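Local structure of lipolytic protein G-D-S-L family (4Q7Q) at residues Ile59-Asp64 with Ile110-Lys114; Thr7-Ile11 with Tyr33-Leu37. The protein is of unproven function but, as a member of the GDSL (SGNH-hydrolase) family, probably hydrolyses ester bonds as a lipase or acylhydrolase. The contacts are given in a common frame with arbitrary orientation. Numbering follows the deposited sequence.

Interaction 1: Ile59-Asp64 with Ile110-Lys114. With FMT (formic acid), chain E.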
ATOM      1  N   ILE A  59      -3.948 -12.073   4.472  1.00 15.68           N
ATOM      2  CA  ILE A  59      -2.578 -12.553   4.540  1.00 15.41           C
ATOM      3  C   ILE A  59      -2.392 -13.437   5.782  1.00 15.67           C
ATOM      4  O   ILE A  59      -1.924 -14.572   5.683  1.00 16.49           O
ATOM      5  CB  ILE A  59      -1.580 -11.373   4.556  1.00 15.17           C
ATOM      6  CG1 ILE A  59      -1.641 -10.589   3.233  1.00 15.39           C
ATOM      7  CG2 ILE A  59      -0.179 -11.870   4.853  1.00 15.86           C
ATOM      8  CD1 ILE A  59      -1.003 -11.298   2.046  1.00 16.34           C
ATOM      9  N   ALA A  60      -2.783 -12.917   6.943  1.00 15.48           N
ATOM     10  CA  ALA A  60      -2.639 -13.644   8.197  1.00 16.86           C
ATOM     11  C   ALA A  60      -3.459 -14.932   8.186  1.00 19.03           C
ATOM     12  O   ALA A  60      -2.986 -15.971   8.639  1.00 20.50           O
ATOM     13  CB  ALA A  60      -3.044 -12.756   9.375  1.00 17.54           C
ATOM     14  N   GLY A  61      -4.680 -14.861   7.656  1.00 17.67           N
ATOM     15  CA  GLY A  61      -5.579 -16.004   7.642  1.00 18.00           C
ATOM     16  C   GLY A  61      -5.120 -17.135   6.744  1.00 19.46           C
ATOM     17  O   GLY A  61      -5.550 -18.275   6.904  1.00 22.32           O
ATOM     18  N   ASN A  62      -4.249 -16.818   5.792  1.00 18.12           N
ATOM     19  CA  ASN A  62      -3.736 -17.812   4.852  1.00 18.41           C
ATOM     20  C   ASN A  62      -2.240 -17.989   4.999  1.00 19.45           C
ATOM     21  O   ASN A  62      -1.582 -18.510   4.098  1.00 20.90           O
ATOM     22  CB  ASN A  62      -4.019 -17.387   3.409  1.00 18.58           C
ATOM     23  CG  ASN A  62      -5.470 -17.522   3.039  1.00 18.00           C
ATOM     24  OD1 ASN A  62      -5.929 -18.604   2.687  1.00 19.64           O
ATOM     25  ND2 ASN A  62      -6.204 -16.422   3.108  1.00 18.50           N
ATOM     26  N   ILE A  63      -1.713 -17.554   6.136  1.00 19.63           N
ATOM     27  CA  ILE A  63      -0.275 -17.385   6.311  1.00 20.48           C
ATOM     28  C   ILE A  63       0.559 -18.651   6.076  1.00 21.26           C
ATOM     29  O   ILE A  63       1.700 -18.556   5.630  1.00 22.16           O
ATOM     30  CB  ILE A  63       0.046 -16.754   7.694  1.00 22.86           C
ATOM     31  CG1 ILE A  63       1.435 -16.113   7.702  1.00 24.26           C
ATOM     32  CG2 ILE A  63      -0.104 -17.777   8.815  1.00 23.77           C
ATOM     33  CD1 ILE A  63       1.574 -14.901   6.829  1.00 25.07           C
ATOM     34  N   ASP A  64      -0.009 -19.827   6.340  1.00 21.95           N
ATOM     35  CA  ASP A  64       0.724 -21.083   6.177  1.00 22.40           C
ATOM     36  C   ASP A  64       0.593 -21.660   4.767  1.00 22.07           C
ATOM     37  O   ASP A  64       1.197 -22.688   4.457  1.00 22.67           O
ATOM     38  CB  ASP A  64       0.262 -22.112   7.214  1.00 24.02           C
ATOM     39  CG  ASP A  64       0.600 -21.698   8.633  1.00 28.17           C
ATOM     40  OD1 ASP A  64       1.692 -21.126   8.835  1.00 30.16           O
ATOM     41  OD2 ASP A  64      -0.223 -21.946   9.543  1.00 31.17           O
ATOM     42  N   ILE A 110       0.181 -12.432  13.866  1.00 19.51           N
ATOM     43  CA  ILE A 110       0.256 -13.673  13.103  1.00 19.72           C
ATOM     44  C   ILE A 110       1.359 -13.621  12.043  1.00 18.72           C
ATOM     45  O   ILE A 110       2.149 -14.558  11.904  1.00 20.04           O
ATOM     46  CB  ILE A 110      -1.109 -13.974  12.441  1.00 18.84           C
ATOM     47  CG1 ILE A 110      -2.148 -14.271  13.522  1.00 19.00           C
ATOM     48  CG2 ILE A 110      -1.001 -15.117  11.437  1.00 20.35           C
ATOM     49  CD1 ILE A 110      -3.534 -14.441  12.971  1.00 20.51           C
ATOM     50  N   ILE A 111       1.423 -12.514  11.309  1.00 18.37           N
ATOM     51  CA  ILE A 111       2.395 -12.371  10.232  1.00 16.95           C
ATOM     52  C   ILE A 111       3.827 -12.320  10.754  1.00 16.76           C
ATOM     53  O   ILE A 111       4.699 -13.037  10.264  1.00 18.27           O
ATOM     54  CB  ILE A 111       2.110 -11.121   9.381  1.00 17.60           C
ATOM     55  CG1 ILE A 111       0.778 -11.281   8.649  1.00 18.09           C
ATOM     56  CG2 ILE A 111       3.239 -10.874   8.385  1.00 18.80           C
ATOM     57  CD1 ILE A 111       0.197  -9.970   8.128  1.00 17.40           C
ATOM     58  N   ILE A 112       4.070 -11.492  11.762  1.00 18.32           N
ATOM     59  CA  ILE A 112       5.417 -11.382  12.315  1.00 20.30           C
ATOM     60  C   ILE A 112       5.845 -12.691  12.981  1.00 20.00           C
ATOM     61  O   ILE A 112       7.003 -13.100  12.878  1.00 22.51           O
ATOM     62  CB  ILE A 112       5.538 -10.177  13.268  1.00 21.45           C
ATOM     63  CG1 ILE A 112       5.497  -8.889  12.444  1.00 21.87           C
ATOM     64  CG2 ILE A 112       6.828 -10.251  14.083  1.00 22.19           C
ATOM     65  CD1 ILE A 112       5.274  -7.644  13.262  1.00 22.04           C
ATOM     66  N   SER A 113       4.905 -13.373  13.626  1.00 21.35           N
ATOM     67  CA  SER A 113       5.215 -14.673  14.220  1.00 21.89           C
ATOM     68  C   SER A 113       5.621 -15.697  13.164  1.00 22.49           C
ATOM     69  O   SER A 113       6.561 -16.464  13.374  1.00 23.24           O
ATOM     70  CB  SER A 113       4.044 -15.198  15.047  1.00 24.92           C
ATOM     71  OG  SER A 113       3.822 -14.367  16.170  1.00 27.32           O
ATOM     72  N   LYS A 114       4.929 -15.698  12.022  1.00 22.76           N
ATOM     73  CA  LYS A 114       5.275 -16.617  10.935  1.00 22.91           C
ATOM     74  C   LYS A 114       6.674 -16.336  10.407  1.00 21.93           C
ATOM     75  O   LYS A 114       7.454 -17.256  10.161  1.00 23.07           O
ATOM     76  CB  LYS A 114       4.278 -16.522   9.784  1.00 23.34           C
ATOM     77  CG  LYS A 114       4.613 -17.432   8.608  1.00 23.16           C
ATOM     78  CD  LYS A 114       4.434 -18.898   8.975  1.00 24.94           C
ATOM     79  CE  LYS A 114       4.503 -19.791   7.745  1.00 27.28           C
ATOM     80  NZ  LYS A 114       4.390 -21.239   8.112  1.00 27.74           N
TER
HETATM   81  C   FMT E 303      -9.312 -14.916   4.547  1.00 37.36           C
HETATM   82  O1  FMT E 303      -8.546 -14.802   5.509  1.00 38.06           O
HETATM   83  O2  FMT E 303      -8.990 -14.852   3.351  1.00 34.99           O
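A salt bridge closes the outer end of this contact: Lys114 NZ donates a hydrogen bond to Asp64 OD1 at 2.8 Å. Asp64 is exposed, and the largely extended lysine side chain reaches it from the helix; the ammonium group has a second partner in Gln117, one turn further on. On the far side of segment 59-64, Asn62 ND2 makes a weak hydrogen bond, 3.2 Å, to O2 of a formic acid molecule probably derived from the crystallisation liquor, and also bonds to the carbonyl of Gly58.

Beneath the ion pair the packing is aliphatic. Ile63 lies under it, with its CG1 3.5 Å from Lys114 CB and its CG2 3.8 Å from Ile110 CG2. Ala60 lets the backbones come close because its methyl is so small: Ala60 CA lies 5.6 Å from Ile111 CA, and Ala60 CB sits 3.7 Å from Ile110 CG2. Deeper still, Ile59 CG2 meets Ile111 CD1 at 3.8 Å.

Asn62 leaves helical geometry, so the chain turns after helix 56-61 and Ile63 and Asp64 follow along helix 104-118. The contact thus fastens the end of the short helix and its exit turn to the longer helix, while the loop residue Asn101 touches Ala60 and Ile110, and His51 and Trp54 pack on Ile59.

Interaction 2: Thr7-Ile11 with Tyr33-Leu37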
ATOM      1  N   THR A   7      18.175 -12.462   0.137  1.00 23.27           N
ATOM      2  CA  THR A   7      16.830 -12.747  -0.332  1.00 22.97           C
ATOM      3  C   THR A   7      15.842 -11.909   0.473  1.00 21.84           C
ATOM      4  O   THR A   7      15.840 -11.945   1.704  1.00 22.88           O
ATOM      5  CB  THR A   7      16.491 -14.243  -0.205  1.00 24.81           C
ATOM      6  OG1 THR A   7      17.347 -15.005  -1.072  1.00 26.69           O
ATOM      7  CG2 THR A   7      15.040 -14.501  -0.582  1.00 26.74           C
ATOM      8  N   TRP A   8      15.018 -11.149  -0.238  1.00 20.17           N
ATOM      9  CA  TRP A   8      14.060 -10.235   0.367  1.00 18.53           C
ATOM     10  C   TRP A   8      12.650 -10.616  -0.049  1.00 18.78           C
ATOM     11  O   TRP A   8      12.304 -10.523  -1.225  1.00 20.41           O
ATOM     12  CB  TRP A   8      14.365  -8.805  -0.088  1.00 18.70           C
ATOM     13  CG  TRP A   8      13.247  -7.806   0.100  1.00 18.05           C
ATOM     14  CD1 TRP A   8      12.351  -7.742   1.135  1.00 16.99           C
ATOM     15  CD2 TRP A   8      12.903  -6.745  -0.794  1.00 17.89           C
ATOM     16  NE1 TRP A   8      11.487  -6.689   0.944  1.00 17.95           N
ATOM     17  CE2 TRP A   8      11.800  -6.067  -0.238  1.00 16.93           C
ATOM     18  CE3 TRP A   8      13.423  -6.298  -2.015  1.00 18.44           C
ATOM     19  CZ2 TRP A   8      11.206  -4.969  -0.861  1.00 18.22           C
ATOM     20  CZ3 TRP A   8      12.837  -5.207  -2.629  1.00 19.39           C
ATOM     21  CH2 TRP A   8      11.743  -4.551  -2.048  1.00 18.91           C
ATOM     22  N   VAL A   9      11.846 -11.041   0.921  1.00 18.47           N
ATOM     23  CA  VAL A   9      10.441 -11.344   0.685  1.00 17.87           C
ATOM     24  C   VAL A   9       9.612 -10.096   0.967  1.00 16.03           C
ATOM     25  O   VAL A   9       9.628  -9.563   2.084  1.00 17.34           O
ATOM     26  CB  VAL A   9       9.954 -12.521   1.557  1.00 17.83           C
ATOM     27  CG1 VAL A   9       8.447 -12.699   1.447  1.00 19.39           C
ATOM     28  CG2 VAL A   9      10.669 -13.794   1.151  1.00 19.45           C
ATOM     29  N   ALA A  10       8.923  -9.608  -0.062  1.00 15.60           N
ATOM     30  CA  ALA A  10       8.078  -8.432   0.069  1.00 15.63           C
ATOM     31  C   ALA A  10       6.629  -8.871   0.198  1.00 15.72           C
ATOM     32  O   ALA A  10       6.014  -9.291  -0.776  1.00 16.73           O
ATOM     33  CB  ALA A  10       8.255  -7.513  -1.137  1.00 16.37           C
ATOM     34  N   ILE A  11       6.094  -8.784   1.411  1.00 15.35           N
ATOM     35  CA  ILE A  11       4.713  -9.163   1.676  1.00 13.40           C
ATOM     36  C   ILE A  11       3.858  -7.920   1.509  1.00 13.56           C
ATOM     37  O   ILE A  11       4.200  -6.844   2.013  1.00 15.46           O
ATOM     38  CB  ILE A  11       4.560  -9.734   3.105  1.00 14.95           C
ATOM     39  CG1 ILE A  11       5.396 -11.006   3.234  1.00 16.39           C
ATOM     40  CG2 ILE A  11       3.085 -10.007   3.453  1.00 16.65           C
ATOM     41  CD1 ILE A  11       5.483 -11.546   4.630  1.00 16.91           C
ATOM     42  N   TYR A  33       7.940  -0.666  -7.106  1.00 15.33           N
ATOM     43  CA  TYR A  33       8.884  -0.305  -6.043  1.00 16.01           C
ATOM     44  C   TYR A  33       9.896  -1.404  -5.698  1.00 16.44           C
ATOM     45  O   TYR A  33      10.977  -1.099  -5.193  1.00 17.70           O
ATOM     46  CB  TYR A  33       8.172   0.251  -4.792  1.00 16.54           C
ATOM     47  CG  TYR A  33       7.645  -0.788  -3.828  1.00 16.01           C
ATOM     48  CD1 TYR A  33       8.451  -1.295  -2.808  1.00 16.90           C
ATOM     49  CD2 TYR A  33       6.336  -1.245  -3.914  1.00 16.45           C
ATOM     50  CE1 TYR A  33       7.974  -2.234  -1.925  1.00 15.99           C
ATOM     51  CE2 TYR A  33       5.854  -2.195  -3.029  1.00 16.59           C
ATOM     52  CZ  TYR A  33       6.670  -2.680  -2.036  1.00 15.99           C
ATOM     53  OH  TYR A  33       6.185  -3.634  -1.174  1.00 15.65           O
ATOM     54  N   LEU A  34       9.565  -2.664  -5.980  1.00 16.58           N
ATOM     55  CA  LEU A  34      10.529  -3.752  -5.755  1.00 16.43           C
ATOM     56  C   LEU A  34      11.675  -3.650  -6.753  1.00 17.73           C
ATOM     57  O   LEU A  34      12.858  -3.760  -6.393  1.00 18.08           O
ATOM     58  CB  LEU A  34       9.877  -5.132  -5.905  1.00 16.65           C
ATOM     59  CG  LEU A  34       8.557  -5.398  -5.173  1.00 16.89           C
ATOM     60  CD1 LEU A  34       8.127  -6.859  -5.350  1.00 16.91           C
ATOM     61  CD2 LEU A  34       8.653  -5.044  -3.705  1.00 17.58           C
ATOM     62  N   THR A  35      11.310  -3.444  -8.013  1.00 17.93           N
ATOM     63  CA  THR A  35      12.276  -3.270  -9.095  1.00 18.06           C
ATOM     64  C   THR A  35      13.177  -2.075  -8.810  1.00 17.85           C
ATOM     65  O   THR A  35      14.398  -2.166  -8.921  1.00 19.62           O
ATOM     66  CB  THR A  35      11.548  -3.095 -10.438  1.00 18.58           C
ATOM     67  OG1 THR A  35      10.795  -4.283 -10.718  1.00 19.82           O
ATOM     68  CG2 THR A  35      12.527  -2.815 -11.588  1.00 18.66           C
ATOM     69  N   ARG A  36      12.576  -0.960  -8.408  1.00 17.89           N
ATOM     70  CA  ARG A  36      13.348   0.243  -8.127  0.81 17.87           C
ATOM     71  C   ARG A  36      14.248   0.087  -6.902  1.00 19.35           C
ATOM     72  O   ARG A  36      15.373   0.583  -6.896  1.00 20.68           O
ATOM     73  CB  ARG A  36      12.424   1.444  -7.976  0.81 18.03           C
ATOM     74  CG  ARG A  36      11.690   1.790  -9.253  0.81 19.72           C
ATOM     75  CD  ARG A  36      10.724   2.964  -9.055  0.81 21.98           C
ATOM     76  NE  ARG A  36      10.014   3.285 -10.291  0.81 22.35           N
ATOM     77  CZ  ARG A  36      10.536   4.002 -11.280  0.81 25.67           C
ATOM     78  NH1 ARG A  36       9.835   4.236 -12.379  0.81 26.26           N
ATOM     79  NH2 ARG A  36      11.766   4.489 -11.167  0.81 28.63           N
ATOM     80  N   LEU A  37      13.761  -0.602  -5.869  1.00 18.47           N
ATOM     81  CA  LEU A  37      14.598  -0.873  -4.699  1.00 19.14           C
ATOM     82  C   LEU A  37      15.845  -1.639  -5.133  1.00 18.73           C
ATOM     83  O   LEU A  37      16.966  -1.298  -4.750  1.00 19.46           O
ATOM     84  CB  LEU A  37      13.829  -1.670  -3.631  1.00 18.57           C
ATOM     85  CG  LEU A  37      14.510  -1.991  -2.284  1.00 19.74           C
ATOM     86  CD1 LEU A  37      15.583  -3.114  -2.352  1.00 18.94           C
ATOM     87  CD2 LEU A  37      15.095  -0.729  -1.661  1.00 21.86           C
TER
HETATM   88  O   HOH W   1       6.594  -5.260   1.229  1.00 16.95           O
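Apolar packing dominates here, and Trp8 supplies most of it. Its CB points from the strand toward the helix, and the six-membered part of the indole reaches two leucines: CH2 lies 3.5 Å from Leu34 CD2, and CZ3 lies 3.5 Å from Leu37 CD1. Tyr33 CE1 adds a looser contact at the indole edge, 4.4 Å from Trp8 CZ2. Two residues along, Ala10 also faces the helix, and its CB touches Leu34 CD2 at 3.6 Å, so one leucine methyl packs against both residues.

The polar link is indirect. A water donates a hydrogen bond to Ile11 O (3.0 Å) and is also hydrogen-bonded to Tyr33 OH (2.9 Å), bridging strand and helix; the tyrosine hydroxyl bonds to Thr16 as well. Trp8 NE1 is satisfied by Ser75 on the adjacent strand.

The short axes run nearly antiparallel, at 155° and 11.2 Å apart, a spacing filled by the large side chains. Strand 6-12 lies between strands 44-50 and 73-77 of the parallel sheet, and helix 33-40 covers one face of it, as in the three-layer α/β/α sandwich of SGNH hydrolases. Helix 241-257 packs alongside, with Phe255 edge-to-face with Trp8 and Ala252 against Leu37.

In the fold
Interaction 2 is wholly buried and joins a central sheet strand to a covering helix; interaction 1, farther from the middle of the chain, joins the end of helix 56-61 and the turn after it to helix 104-118 and is only partly buried. They share no helix or strand, yet they meet: Ile11 CG2 of strand 6-12 packs 4.0 Å from Ile59 CG2, so the strand contacts helix 33-40 with one face and helix 56-61 with the other. Chemistry follows depth. Indole and leucine groups fill the interior contact, with a water as polar bridge, whereas isoleucine side chains around one alanine, with a peripheral salt bridge, serve the outer one. The two contacts therefore lie on opposite sides of the parallel sheet.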